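Local coordinates for putative gdp-fucose protein o-fucosyltransferase 1 (Caenorhabditis elegans, PDB 3ZY6) that is a putative protein O-fucosyltransferase of the GT-B class that binds guanosine-5'-diphosphate-beta-L-fucopyranose, at residues L239-Q244 and V333-H338; P212-H217 and I278-V283; P112-K117 and V134-F139; G18-Q23 and P44-F49. One frame throughout, in Å; residues are numbered along the deposited sequence.

Interaction 1. Residues L239-Q244 and V333-H338; sequences LFASEQ and VSTFSH. With GFB (guanosine-5'-diphosphate-beta-L-fucopyranose), chain B.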
# COMPACT_ATOMS: atom_id res chain seq x y z
N LEU A 239 7.04 -12.21 12.95
CA LEU A 239 7.37 -10.87 13.43
C LEU A 239 8.78 -10.58 12.97
O LEU A 239 9.72 -11.25 13.40
CB LEU A 239 7.23 -10.76 14.96
CG LEU A 239 7.53 -9.38 15.57
CD1 LEU A 239 6.51 -8.30 15.15
CD2 LEU A 239 7.60 -9.46 17.09
N PHE A 240 8.91 -9.59 12.08
CA PHE A 240 10.19 -9.26 11.46
C PHE A 240 10.86 -10.55 10.97
O PHE A 240 10.26 -11.27 10.16
CB PHE A 240 11.01 -8.41 12.43
CG PHE A 240 10.29 -7.17 12.84
CD1 PHE A 240 9.94 -6.22 11.89
CD2 PHE A 240 9.89 -6.98 14.17
CE1 PHE A 240 9.22 -5.05 12.27
CE2 PHE A 240 9.18 -5.83 14.55
CZ PHE A 240 8.84 -4.87 13.61
N ALA A 241 12.04 -10.90 11.49
CA ALA A 241 12.83 -12.02 10.93
C ALA A 241 12.55 -13.38 11.57
O ALA A 241 13.25 -14.37 11.26
CB ALA A 241 14.33 -11.68 11.04
N SER A 242 11.52 -13.46 12.41
CA SER A 242 11.27 -14.65 13.23
C SER A 242 11.27 -15.99 12.48
O SER A 242 11.58 -17.03 13.05
CB SER A 242 9.96 -14.49 14.01
OG SER A 242 8.90 -14.21 13.11
N GLU A 243 10.90 -15.97 11.21
CA GLU A 243 10.90 -17.18 10.38
C GLU A 243 12.30 -17.76 10.14
O GLU A 243 12.44 -18.94 9.77
CB GLU A 243 10.16 -16.90 9.07
CG GLU A 243 8.66 -16.63 9.28
CD GLU A 243 8.01 -16.00 8.06
OE1 GLU A 243 8.45 -14.89 7.63
OE2 GLU A 243 7.06 -16.61 7.54
N GLN A 244 13.33 -16.94 10.34
CA GLN A 244 14.71 -17.45 10.26
C GLN A 244 15.00 -18.58 11.25
O GLN A 244 15.84 -19.42 10.96
CB GLN A 244 15.74 -16.33 10.42
CG GLN A 244 16.05 -15.91 11.87
CD GLN A 244 17.10 -14.83 11.89
OE1 GLN A 244 18.15 -15.00 11.27
NE2 GLN A 244 16.82 -13.71 12.57
N VAL A 333 14.24 -12.65 16.23
CA VAL A 333 13.30 -11.66 15.69
C VAL A 333 13.96 -10.55 14.87
O VAL A 333 13.32 -9.93 14.01
CB VAL A 333 12.43 -11.08 16.81
CG1 VAL A 333 11.37 -10.10 16.24
CG2 VAL A 333 11.76 -12.23 17.57
N SER A 334 15.23 -10.29 15.14
CA SER A 334 15.93 -9.18 14.54
C SER A 334 16.32 -9.46 13.10
O SER A 334 17.04 -10.41 12.84
CB SER A 334 17.21 -8.85 15.33
OG SER A 334 17.87 -7.74 14.75
N THR A 335 15.89 -8.60 12.19
CA THR A 335 16.40 -8.57 10.80
C THR A 335 17.92 -8.23 10.73
O THR A 335 18.59 -8.47 9.74
CB THR A 335 15.63 -7.54 9.92
OG1 THR A 335 15.84 -6.20 10.41
CG2 THR A 335 14.11 -7.85 9.87
N PHE A 336 18.44 -7.65 11.80
CA PHE A 336 19.85 -7.36 11.89
C PHE A 336 20.62 -8.67 12.07
O PHE A 336 21.55 -8.98 11.30
CB PHE A 336 20.06 -6.38 13.04
CG PHE A 336 21.44 -5.77 13.11
CD1 PHE A 336 21.74 -4.63 12.37
CD2 PHE A 336 22.41 -6.30 13.96
CE1 PHE A 336 23.02 -4.05 12.45
CE2 PHE A 336 23.71 -5.72 14.05
CZ PHE A 336 24.00 -4.60 13.30
N SER A 337 20.17 -9.49 13.02
CA SER A 337 20.70 -10.85 13.17
C SER A 337 20.52 -11.63 11.87
O SER A 337 21.40 -12.44 11.50
CB SER A 337 20.02 -11.59 14.32
OG SER A 337 20.61 -11.31 15.59
N HIS A 338 19.41 -11.37 11.18
CA HIS A 338 19.05 -12.14 9.96
C HIS A 338 20.12 -11.91 8.90
O HIS A 338 20.48 -12.83 8.17
CB HIS A 338 17.63 -11.79 9.47
CG HIS A 338 17.00 -12.83 8.57
ND1 HIS A 338 17.60 -14.04 8.28
CD2 HIS A 338 15.80 -12.86 7.94
CE1 HIS A 338 16.81 -14.75 7.49
NE2 HIS A 338 15.71 -14.05 7.27
O1P GFB B . 18.66 -3.11 11.60
P GFB B . 17.19 -3.15 11.92
O3P GFB B . 16.19 -2.90 10.80
O2P GFB B . 16.97 -4.57 12.64
O5' GFB B . 16.93 -2.06 13.10
P1 GFB B . 15.78 -5.06 13.61
C5' GFB B . 17.78 -2.12 14.24
C4' GFB B . 18.79 -0.98 14.16
O4' GFB B . 19.21 -0.69 15.48
C3' GFB B . 20.06 -1.36 13.41
C1' GFB B . 20.63 -0.63 15.56
O3' GFB B . 19.99 -1.07 12.01
C2' GFB B . 21.09 -0.50 14.11
O2' GFB B . 20.98 0.86 13.68
N9 GFB B . 21.24 -1.89 16.06
C8 GFB B . 20.65 -3.09 16.28
C4 GFB B . 22.53 -2.00 16.31
N7 GFB B . 21.59 -3.96 16.71
C5 GFB B . 22.77 -3.30 16.71
C6 GFB B . 24.08 -3.64 17.03
O6 GFB B . 24.34 -4.80 17.41
N1 GFB B . 25.05 -2.70 16.97
C2 GFB B . 24.79 -1.45 16.55
N2 GFB B . 25.78 -0.52 16.46
N3 GFB B . 23.54 -1.09 16.23
C1 GFB B . 13.60 -3.52 13.76
C2A GFB B . 13.37 -2.31 12.88
O1 GFB B . 15.02 -3.67 13.93
O5 GFB B . 12.98 -3.28 15.04
C3 GFB B . 11.87 -2.07 12.69
O2 GFB B . 14.09 -2.32 11.64
C4A GFB B . 11.35 -1.69 14.07
O3 GFB B . 11.65 -1.02 11.72
C5A GFB B . 11.62 -2.80 15.08
O4 GFB B . 12.03 -0.50 14.52
C6A GFB B . 11.28 -2.32 16.50
O1X GFB B . 14.89 -5.97 12.80
O2X GFB B . 16.49 -5.54 14.85
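Ala241 and Val333 are joined through their backbones: Ala241 N donates to Val333 O at 3.0 Å with an N-H...O angle of 162°, although the donor stands well above the carbonyl plane. The donor lies inside the type II' turn Leu239-Ser242. A second, weak bond runs from Gln244 NE2 to Ser334 O; the same nitrogen also binds Cys332 O.

The apolar contacts centre on Val333 CG1, which reaches Leu239 CD2 at 3.9 Å and meets the Phe240 ring at its edge, near CD2. Ala241 CB lies beside Thr335 CG2. Gln244 CB sits over one face of the His338 imidazole, 3.7 Å from the ring centroid, a CH-pi contact.

Ligand bonds begin at helix 335-346, where Ser334 is the N-cap and its OG accepts from Phe336 N. Ser334 OG also donates to GFB O2X, 2.6 Å away. Thr335 grips GFB O1X twice, through N and through OG1 (2.6 Å from OG1 to O1X), while the Phe336 ring lays one face against the base near N7. The end of the Phe240 ring packs on the fucose, CZ 3.8 Å from GFB C5A.

Helix 222-229 packs on Leu239, Phe240 and Val333, whereas helix 315-323 supports Phe336.

Interaction 2. Residues P212-H217 and I278-V283; sequences PFVAVH and IGAKSV. With GFB (guanosine-5'-diphosphate-beta-L-fucopyranose), chain B.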
# COMPACT_ATOMS: atom_id res chain seq x y z
N PRO A 212 38.78 -20.21 19.04
CA PRO A 212 37.51 -19.89 18.39
C PRO A 212 36.73 -18.88 19.19
O PRO A 212 36.74 -18.94 20.43
CB PRO A 212 36.75 -21.22 18.39
CG PRO A 212 37.48 -22.14 19.29
CD PRO A 212 38.69 -21.43 19.86
N PHE A 213 36.07 -17.95 18.52
CA PHE A 213 35.19 -17.00 19.23
C PHE A 213 33.68 -17.14 18.95
O PHE A 213 33.26 -17.47 17.83
CB PHE A 213 35.69 -15.54 19.11
CG PHE A 213 35.32 -14.83 17.81
CD1 PHE A 213 36.17 -14.88 16.71
CD2 PHE A 213 34.18 -14.04 17.72
CE1 PHE A 213 35.86 -14.19 15.52
CE2 PHE A 213 33.87 -13.32 16.53
CZ PHE A 213 34.73 -13.40 15.44
N VAL A 214 32.89 -16.97 20.01
CA VAL A 214 31.45 -16.87 19.88
C VAL A 214 31.09 -15.38 19.72
O VAL A 214 31.51 -14.55 20.53
CB VAL A 214 30.69 -17.35 21.16
CG1 VAL A 214 29.14 -17.12 21.01
CG2 VAL A 214 31.01 -18.78 21.48
N ALA A 215 30.32 -15.05 18.70
CA ALA A 215 29.75 -13.69 18.62
C ALA A 215 28.26 -13.70 18.90
O ALA A 215 27.54 -14.60 18.45
CB ALA A 215 30.05 -13.03 17.25
N VAL A 216 27.82 -12.74 19.70
CA VAL A 216 26.40 -12.63 20.06
C VAL A 216 25.84 -11.26 19.66
O VAL A 216 26.53 -10.23 19.69
CB VAL A 216 26.14 -12.89 21.57
CG1 VAL A 216 26.74 -14.22 22.02
CG2 VAL A 216 26.75 -11.75 22.43
N HIS A 217 24.59 -11.29 19.23
CA HIS A 217 23.82 -10.09 18.99
C HIS A 217 22.80 -9.89 20.14
O HIS A 217 21.92 -10.71 20.37
CB HIS A 217 23.19 -10.07 17.58
CG HIS A 217 22.37 -8.85 17.32
ND1 HIS A 217 21.14 -8.88 16.69
CD2 HIS A 217 22.59 -7.55 17.64
CE1 HIS A 217 20.65 -7.66 16.63
NE2 HIS A 217 21.50 -6.83 17.21
N ILE A 278 32.00 -25.09 22.32
CA ILE A 278 33.05 -24.95 21.31
C ILE A 278 34.48 -24.74 21.87
O ILE A 278 35.43 -24.65 21.10
CB ILE A 278 32.69 -23.93 20.17
CG1 ILE A 278 32.85 -22.47 20.63
CG2 ILE A 278 31.25 -24.17 19.62
CD1 ILE A 278 32.77 -21.49 19.45
N GLY A 279 34.62 -24.69 23.19
CA GLY A 279 35.92 -24.37 23.80
C GLY A 279 36.37 -22.99 23.35
O GLY A 279 37.50 -22.81 22.87
N ALA A 280 35.47 -22.01 23.46
CA ALA A 280 35.75 -20.67 22.92
C ALA A 280 36.84 -20.01 23.73
O ALA A 280 36.97 -20.26 24.94
CB ALA A 280 34.48 -19.79 22.96
N LYS A 281 37.59 -19.12 23.08
CA LYS A 281 38.67 -18.40 23.76
C LYS A 281 38.37 -16.90 23.91
O LYS A 281 39.16 -16.15 24.48
CB LYS A 281 40.04 -18.67 23.09
CG LYS A 281 40.50 -20.14 23.15
CD LYS A 281 40.81 -20.59 24.59
CE LYS A 281 41.17 -22.09 24.69
NZ LYS A 281 39.99 -22.97 25.02
N SER A 282 37.22 -16.48 23.42
CA SER A 282 36.73 -15.11 23.59
C SER A 282 35.29 -15.05 23.13
O SER A 282 34.79 -15.95 22.47
CB SER A 282 37.57 -14.10 22.76
OG SER A 282 37.45 -14.40 21.38
N VAL A 283 34.64 -13.95 23.47
CA VAL A 283 33.30 -13.63 23.04
C VAL A 283 33.31 -12.21 22.48
O VAL A 283 33.97 -11.30 23.01
CB VAL A 283 32.27 -13.78 24.20
CG1 VAL A 283 30.84 -13.32 23.79
CG2 VAL A 283 32.19 -15.23 24.70
O1P GFB B . 18.66 -3.11 11.60
P GFB B . 17.19 -3.15 11.92
O3P GFB B . 16.19 -2.90 10.80
O2P GFB B . 16.97 -4.57 12.64
O5' GFB B . 16.93 -2.06 13.10
P1 GFB B . 15.78 -5.06 13.61
C5' GFB B . 17.78 -2.12 14.24
C4' GFB B . 18.79 -0.98 14.16
O4' GFB B . 19.21 -0.69 15.48
C3' GFB B . 20.06 -1.36 13.41
C1' GFB B . 20.63 -0.63 15.56
O3' GFB B . 19.99 -1.07 12.01
C2' GFB B . 21.09 -0.50 14.11
O2' GFB B . 20.98 0.86 13.68
N9 GFB B . 21.24 -1.89 16.06
C8 GFB B . 20.65 -3.09 16.28
C4 GFB B . 22.53 -2.00 16.31
N7 GFB B . 21.59 -3.96 16.71
C5 GFB B . 22.77 -3.30 16.71
C6 GFB B . 24.08 -3.64 17.03
O6 GFB B . 24.34 -4.80 17.41
N1 GFB B . 25.05 -2.70 16.97
C2 GFB B . 24.79 -1.45 16.55
N2 GFB B . 25.78 -0.52 16.46
N3 GFB B . 23.54 -1.09 16.23
C1 GFB B . 13.60 -3.52 13.76
C2A GFB B . 13.37 -2.31 12.88
O1 GFB B . 15.02 -3.67 13.93
O5 GFB B . 12.98 -3.28 15.04
C3 GFB B . 11.87 -2.07 12.69
O2 GFB B . 14.09 -2.32 11.64
C4A GFB B . 11.35 -1.69 14.07
O3 GFB B . 11.65 -1.02 11.72
C5A GFB B . 11.62 -2.80 15.08
O4 GFB B . 12.03 -0.50 14.52
C6A GFB B . 11.28 -2.32 16.50
O1X GFB B . 14.89 -5.97 12.80
O2X GFB B . 16.49 -5.54 14.85
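Pro212 fits its ring against the turn that follows helix 264-278: CG and CD rest on Gly279 O, the nearer being CD at 3.5 Å, and CD also lies alongside Lys281 CG. Gly279, with positive phi (60°), brings the chain out of the helix toward the strand. Two residues on from Pro212, Val214 CG2 fills the hollow between Ile278 CD1 (3.8 Å) and Ala280 CB (3.9 Å). It faces them because it stands anti to its own carbonyl carbon, with CG1 anti to N (chi1 176°). Ser282 OG lies against Phe213 CB while hydrogen-bonded to Ala210 O.

Parallel strands 213-218 and 282-287 are neighbours in a five-stranded parallel sheet and pair here; farther along the first, His217 NE2 donates to GFB N7 at 2.9 Å. Lys281 N bonds to Pro212 O at 2.8 Å and 164°, and Val214 N to Ser282 O at 3.3 Å. Val283 CA adds a CA-H...O contact to Val214 O.

Backbone polarity is thus met by strand pairing while small apolar groups interlock beside it.

Interaction 3. Residues P112-K117 and V134-F139; sequences PGCHSK and VGDEYF. With GFB (guanosine-5'-diphosphate-beta-L-fucopyranose), chain C.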
# COMPACT_ATOMS: atom_id res chain seq x y z
N PRO A 112 -5.36 11.77 -5.09
CA PRO A 112 -4.91 10.38 -4.95
C PRO A 112 -3.78 10.02 -5.93
O PRO A 112 -3.95 10.14 -7.15
CB PRO A 112 -6.17 9.56 -5.26
CG PRO A 112 -7.31 10.48 -4.99
CD PRO A 112 -6.81 11.86 -5.34
N GLY A 113 -2.65 9.59 -5.37
CA GLY A 113 -1.49 9.20 -6.15
C GLY A 113 -0.55 8.35 -5.31
O GLY A 113 -0.99 7.67 -4.38
N CYS A 114 0.74 8.39 -5.64
CA CYS A 114 1.76 7.64 -4.91
C CYS A 114 2.30 8.40 -3.70
O CYS A 114 2.72 7.77 -2.73
CB CYS A 114 2.91 7.25 -5.83
SG CYS A 114 2.43 6.17 -7.20
N HIS A 115 2.32 9.73 -3.78
CA HIS A 115 2.93 10.61 -2.75
C HIS A 115 4.31 10.16 -2.26
O HIS A 115 4.51 9.84 -1.09
CB HIS A 115 1.96 10.84 -1.59
CG HIS A 115 0.63 11.36 -2.03
ND1 HIS A 115 0.44 12.68 -2.41
CD2 HIS A 115 -0.56 10.74 -2.21
CE1 HIS A 115 -0.82 12.84 -2.78
NE2 HIS A 115 -1.45 11.69 -2.67
N SER A 116 5.27 10.18 -3.18
CA SER A 116 6.56 9.51 -3.01
C SER A 116 7.55 10.22 -2.09
O SER A 116 8.46 9.58 -1.56
CB SER A 116 7.21 9.29 -4.37
OG SER A 116 6.55 8.24 -5.06
N LYS A 117 7.38 11.53 -1.95
CA LYS A 117 8.28 12.35 -1.16
C LYS A 117 7.61 12.87 0.11
O LYS A 117 8.17 13.74 0.81
CB LYS A 117 8.79 13.52 -1.99
CG LYS A 117 9.85 13.17 -3.02
CD LYS A 117 10.92 14.25 -2.98
CE LYS A 117 11.10 14.89 -4.30
NZ LYS A 117 12.22 15.87 -4.27
N VAL A 134 6.71 13.89 -11.48
CA VAL A 134 5.74 14.72 -12.22
C VAL A 134 4.44 13.97 -12.60
O VAL A 134 3.50 14.57 -13.13
CB VAL A 134 6.38 15.38 -13.47
CG1 VAL A 134 7.49 16.35 -13.06
CG2 VAL A 134 6.90 14.33 -14.46
N GLY A 135 4.40 12.67 -12.32
CA GLY A 135 3.25 11.81 -12.62
C GLY A 135 3.37 10.45 -11.95
O GLY A 135 4.42 10.11 -11.40
N ASP A 136 2.31 9.67 -12.00
CA ASP A 136 2.25 8.41 -11.28
C ASP A 136 1.89 7.26 -12.19
O ASP A 136 1.11 7.42 -13.13
CB ASP A 136 1.24 8.49 -10.11
CG ASP A 136 1.74 9.38 -8.97
OD1 ASP A 136 2.94 9.33 -8.64
OD2 ASP A 136 0.92 10.13 -8.40
N GLU A 137 2.49 6.11 -11.93
CA GLU A 137 2.14 4.87 -12.61
C GLU A 137 1.79 3.84 -11.56
O GLU A 137 2.37 3.83 -10.47
CB GLU A 137 3.29 4.39 -13.49
CG GLU A 137 3.63 5.30 -14.69
CD GLU A 137 2.70 5.11 -15.91
OE1 GLU A 137 1.96 4.09 -15.98
OE2 GLU A 137 2.73 5.99 -16.81
N TYR A 138 0.85 2.96 -11.88
CA TYR A 138 0.40 1.96 -10.91
C TYR A 138 0.57 0.54 -11.45
O TYR A 138 0.46 0.31 -12.65
CB TYR A 138 -1.05 2.22 -10.50
CG TYR A 138 -1.32 3.68 -10.16
CD1 TYR A 138 -0.94 4.21 -8.92
CD2 TYR A 138 -1.96 4.52 -11.08
CE1 TYR A 138 -1.18 5.55 -8.61
CE2 TYR A 138 -2.21 5.86 -10.77
CZ TYR A 138 -1.82 6.37 -9.54
OH TYR A 138 -2.07 7.69 -9.23
N PHE A 139 0.86 -0.40 -10.56
CA PHE A 139 1.10 -1.79 -10.97
C PHE A 139 0.25 -2.82 -10.23
O PHE A 139 0.39 -4.03 -10.45
CB PHE A 139 2.60 -2.13 -10.86
CG PHE A 139 3.18 -1.91 -9.49
CD1 PHE A 139 2.98 -2.84 -8.47
CD2 PHE A 139 3.95 -0.78 -9.22
CE1 PHE A 139 3.50 -2.64 -7.21
CE2 PHE A 139 4.49 -0.58 -7.96
CZ PHE A 139 4.27 -1.50 -6.95
O1P GFB C . -17.40 12.56 -5.66
P GFB C . -15.93 12.55 -6.01
O3P GFB C . -15.05 11.46 -5.41
O2P GFB C . -15.90 12.56 -7.62
O5' GFB C . -15.34 14.00 -5.59
P1 GFB C . -14.72 13.00 -8.63
C5' GFB C . -16.04 15.15 -6.04
C4' GFB C . -16.81 15.74 -4.87
O4' GFB C . -17.01 17.12 -5.14
C3' GFB C . -18.22 15.16 -4.73
C1' GFB C . -18.38 17.49 -4.96
O3' GFB C . -18.26 14.02 -3.86
C2' GFB C . -18.97 16.34 -4.16
O2' GFB C . -18.66 16.49 -2.76
N9 GFB C . -19.15 17.52 -6.23
C8 GFB C . -18.78 17.11 -7.47
C4 GFB C . -20.40 17.95 -6.29
N7 GFB C . -19.81 17.30 -8.32
C5 GFB C . -20.84 17.80 -7.59
C6 GFB C . -22.14 18.19 -7.88
O6 GFB C . -22.57 18.10 -9.05
N1 GFB C . -22.92 18.71 -6.90
C2 GFB C . -22.47 18.82 -5.63
N2 GFB C . -23.27 19.30 -4.65
N3 GFB C . -21.22 18.44 -5.32
C1 GFB C . -12.29 13.36 -7.58
C2A GFB C . -11.94 13.03 -6.14
O1 GFB C . -13.68 13.71 -7.62
O5 GFB C . -11.49 14.48 -8.00
C3 GFB C . -10.45 12.67 -6.02
O2 GFB C . -12.79 12.06 -5.51
C4A GFB C . -9.71 13.97 -6.35
O3 GFB C . -10.16 12.21 -4.68
C5A GFB C . -10.06 14.45 -7.76
O4 GFB C . -10.10 14.99 -5.40
C6A GFB C . -9.47 15.85 -7.99
O1X GFB C . -14.12 11.72 -9.18
O2X GFB C . -15.36 14.03 -9.52
O HOH W 1 1.28 11.44 -5.91
O HOH W 2 4.68 10.54 -6.11
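A carboxylate-to-loop contact, part direct and part through water, fastens segment 112-117 to strand 135-138, which pairs in parallel with strand 95-98 in a small two-stranded sheet. Cys114 ties the loop covalently to that sheet through its disulfide with Cys98. Asp136, on the neighbouring strand, supplies the polar grip. Its OD2 takes a weak but fairly straight bond from Cys114 N, at 3.3 Å and 161°, and also a bond from water 1, which itself accepts from His115 N (2.9 Å from the water oxygen). Water 2 extends the series, accepting from Ser116 N and giving a weak bond to Asp136 OD1. Three successive backbone N-H groups are therefore answered by one carboxylate, directly or at one remove. With CG anti to its carbonyl carbon (chi1 -71°), Asp136 turns the carboxylate to the loop; OD1 lies 3.5 Å from Cys114 SG.

Having no side chain, Gly113 brings its CA to 3.4 Å from Asp136 OD2, where a CB would collide with that oxygen. At the head of segment 112-117, Pro112 packs on Phe240 of the second subunit, and its CG comes 3.3 Å from O3 of GFB, chain C. Tyr138 flanks the disulfide sulfur obliquely, with Cys114 SG 3.9 Å from Tyr138 CE1.

Interaction 4. Residues G18-Q23 and P44-F49; sequences GRFGNQ and PNFIEF. With GFB (guanosine-5'-diphosphate-beta-L-fucopyranose), chain B.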
# COMPACT_ATOMS: atom_id res chain seq x y z
N GLY A 18 12.15 1.13 7.55
CA GLY A 18 12.91 0.55 8.65
C GLY A 18 14.40 0.88 8.62
O GLY A 18 14.87 1.60 7.75
N ARG A 19 15.12 0.32 9.58
CA ARG A 19 16.55 0.49 9.67
C ARG A 19 17.34 -0.51 8.84
O ARG A 19 16.75 -1.25 8.03
CB ARG A 19 16.92 0.50 11.13
CG ARG A 19 16.53 1.87 11.70
CD ARG A 19 16.75 1.92 13.16
NE ARG A 19 15.71 1.20 13.89
CZ ARG A 19 15.76 0.98 15.20
NH1 ARG A 19 16.80 1.41 15.90
NH2 ARG A 19 14.76 0.33 15.79
N PHE A 20 18.67 -0.53 8.97
CA PHE A 20 19.51 -1.32 8.03
C PHE A 20 19.02 -2.77 7.75
O PHE A 20 18.97 -3.23 6.59
CB PHE A 20 20.95 -1.32 8.52
CG PHE A 20 21.93 -1.79 7.50
CD1 PHE A 20 22.00 -1.19 6.24
CD2 PHE A 20 22.77 -2.86 7.79
CE1 PHE A 20 22.93 -1.64 5.29
CE2 PHE A 20 23.68 -3.33 6.84
CZ PHE A 20 23.76 -2.71 5.58
N GLY A 21 18.67 -3.49 8.81
CA GLY A 21 18.17 -4.86 8.65
C GLY A 21 16.95 -4.92 7.73
O GLY A 21 16.87 -5.80 6.86
N ASN A 22 16.00 -4.01 7.93
CA ASN A 22 14.79 -3.97 7.05
C ASN A 22 15.19 -3.59 5.62
O ASN A 22 14.71 -4.17 4.66
CB ASN A 22 13.75 -2.94 7.54
CG ASN A 22 12.99 -3.38 8.79
OD1 ASN A 22 11.90 -2.85 9.08
ND2 ASN A 22 13.55 -4.35 9.53
N GLN A 23 16.08 -2.60 5.49
CA GLN A 23 16.51 -2.17 4.15
C GLN A 23 17.17 -3.32 3.36
O GLN A 23 16.84 -3.53 2.21
CB GLN A 23 17.45 -0.97 4.24
CG GLN A 23 16.83 0.24 4.89
CD GLN A 23 17.85 1.25 5.30
OE1 GLN A 23 18.87 1.43 4.62
NE2 GLN A 23 17.59 1.93 6.42
N PRO A 44 20.82 1.04 -4.24
CA PRO A 44 20.24 2.05 -3.36
C PRO A 44 21.25 2.74 -2.45
O PRO A 44 22.31 2.16 -2.15
CB PRO A 44 19.26 1.24 -2.51
CG PRO A 44 19.79 -0.13 -2.51
CD PRO A 44 20.43 -0.32 -3.86
N ASN A 45 20.95 3.97 -2.02
CA ASN A 45 21.61 4.50 -0.83
C ASN A 45 20.90 3.91 0.35
O ASN A 45 19.66 3.87 0.37
CB ASN A 45 21.54 6.02 -0.69
CG ASN A 45 22.31 6.75 -1.77
OD1 ASN A 45 23.31 6.25 -2.30
ND2 ASN A 45 21.82 7.94 -2.15
N PHE A 46 21.67 3.44 1.32
CA PHE A 46 21.09 2.96 2.54
C PHE A 46 20.88 4.16 3.43
O PHE A 46 21.37 5.25 3.13
CB PHE A 46 21.96 1.87 3.19
CG PHE A 46 22.00 0.59 2.39
CD1 PHE A 46 20.90 -0.28 2.39
CD2 PHE A 46 23.11 0.29 1.61
CE1 PHE A 46 20.93 -1.46 1.64
CE2 PHE A 46 23.14 -0.90 0.86
CZ PHE A 46 22.06 -1.76 0.88
N ILE A 47 20.12 3.98 4.49
CA ILE A 47 19.65 5.11 5.27
C ILE A 47 19.98 4.91 6.74
O ILE A 47 19.75 3.85 7.27
CB ILE A 47 18.13 5.30 5.09
CG1 ILE A 47 17.76 5.39 3.59
CG2 ILE A 47 17.65 6.52 5.83
CD1 ILE A 47 16.23 5.58 3.33
N GLU A 48 20.51 5.95 7.39
CA GLU A 48 20.86 5.91 8.80
C GLU A 48 20.03 6.94 9.54
O GLU A 48 19.90 8.08 9.07
CB GLU A 48 22.34 6.21 9.02
CG GLU A 48 23.23 5.08 8.61
CD GLU A 48 24.70 5.33 8.92
OE1 GLU A 48 25.08 6.42 9.43
OE2 GLU A 48 25.48 4.40 8.68
N PHE A 49 19.48 6.55 10.68
CA PHE A 49 18.57 7.44 11.40
C PHE A 49 19.17 8.03 12.68
O PHE A 49 18.58 8.92 13.29
CB PHE A 49 17.25 6.73 11.69
CG PHE A 49 16.43 6.45 10.46
CD1 PHE A 49 15.81 7.48 9.77
CD2 PHE A 49 16.29 5.16 9.98
CE1 PHE A 49 15.06 7.23 8.63
CE2 PHE A 49 15.54 4.89 8.83
CZ PHE A 49 14.92 5.93 8.16
O1P GFB B . 18.66 -3.11 11.60
P GFB B . 17.19 -3.15 11.92
O3P GFB B . 16.19 -2.90 10.80
O2P GFB B . 16.97 -4.57 12.64
O5' GFB B . 16.93 -2.06 13.10
P1 GFB B . 15.78 -5.06 13.61
C5' GFB B . 17.78 -2.12 14.24
C4' GFB B . 18.79 -0.98 14.16
O4' GFB B . 19.21 -0.69 15.48
C3' GFB B . 20.06 -1.36 13.41
C1' GFB B . 20.63 -0.63 15.56
O3' GFB B . 19.99 -1.07 12.01
C2' GFB B . 21.09 -0.50 14.11
O2' GFB B . 20.98 0.86 13.68
N9 GFB B . 21.24 -1.89 16.06
C8 GFB B . 20.65 -3.09 16.28
C4 GFB B . 22.53 -2.00 16.31
N7 GFB B . 21.59 -3.96 16.71
C5 GFB B . 22.77 -3.30 16.71
C6 GFB B . 24.08 -3.64 17.03
O6 GFB B . 24.34 -4.80 17.41
N1 GFB B . 25.05 -2.70 16.97
C2 GFB B . 24.79 -1.45 16.55
N2 GFB B . 25.78 -0.52 16.46
N3 GFB B . 23.54 -1.09 16.23
C1 GFB B . 13.60 -3.52 13.76
C2A GFB B . 13.37 -2.31 12.88
O1 GFB B . 15.02 -3.67 13.93
O5 GFB B . 12.98 -3.28 15.04
C3 GFB B . 11.87 -2.07 12.69
O2 GFB B . 14.09 -2.32 11.64
C4A GFB B . 11.35 -1.69 14.07
O3 GFB B . 11.65 -1.02 11.72
C5A GFB B . 11.62 -2.80 15.08
O4 GFB B . 12.03 -0.50 14.52
C6A GFB B . 11.28 -2.32 16.50
O1X GFB B . 14.89 -5.97 12.80
O2X GFB B . 16.49 -5.54 14.85
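Gln23 NE2 is held by two carbonyls, donating to Ile47 O at 3.0 Å and a nearly straight 172° and to Gly18 O, also 3.0 Å away. At the other end of the amide, OE1 accepts from Ile47 N at 2.8 Å and 154°. Both acceptors of NE2 lie close to the amide plane, so three bonds fix the rotation of the group. An extended chain beyond CG delivers it across the Ile47 side chain at about a right angle.

In this GT-B family protein the loop end, with Arg19 at the N-cap, and the first turn of helix 20-37 form a phosphate-binding N-terminus: Gly21 N donates to GFB O1P at 2.8 Å and Asn22 N to GFB O3P at 3.1 Å. Arg19 lays one guanidinium face over the ribose C5', and its NH2 donates in plane to GFB O4. Gly18 N bonds to Gln103 of the second subunit.

Phe20 and Phe46 form a T-shaped pair, with planes at 76°: the Phe20 edge, at CE1, points at the face of Phe46. Phe49 turns its ring edge to Gly18 O and to Arg19 CG.

Interactions 1, 2 and 4 converge on one GFB, chain B: interaction 2 reaches the base, interaction 4 one phosphate, the ribose and the fucose, and interaction 1 the other phosphate, the base and, through Phe240, the fucose. Interactions 1 and 2 have centres 22 Å apart, yet Ser337 OG lies 2.7 Å from His217 ND1, a probable hydrogen bond that may help orient the His217 ring. Interactions 1 and 4, centres 15 Å apart, join where Thr335 OG1 lies 3.1 Å from Asn22 ND2. Interactions 2 and 4 stay about 9 Å apart at their nearest atoms. Interaction 3, its centre 49 Å from that of interaction 2, instead approaches GFB of chain C, bound by the second subunit.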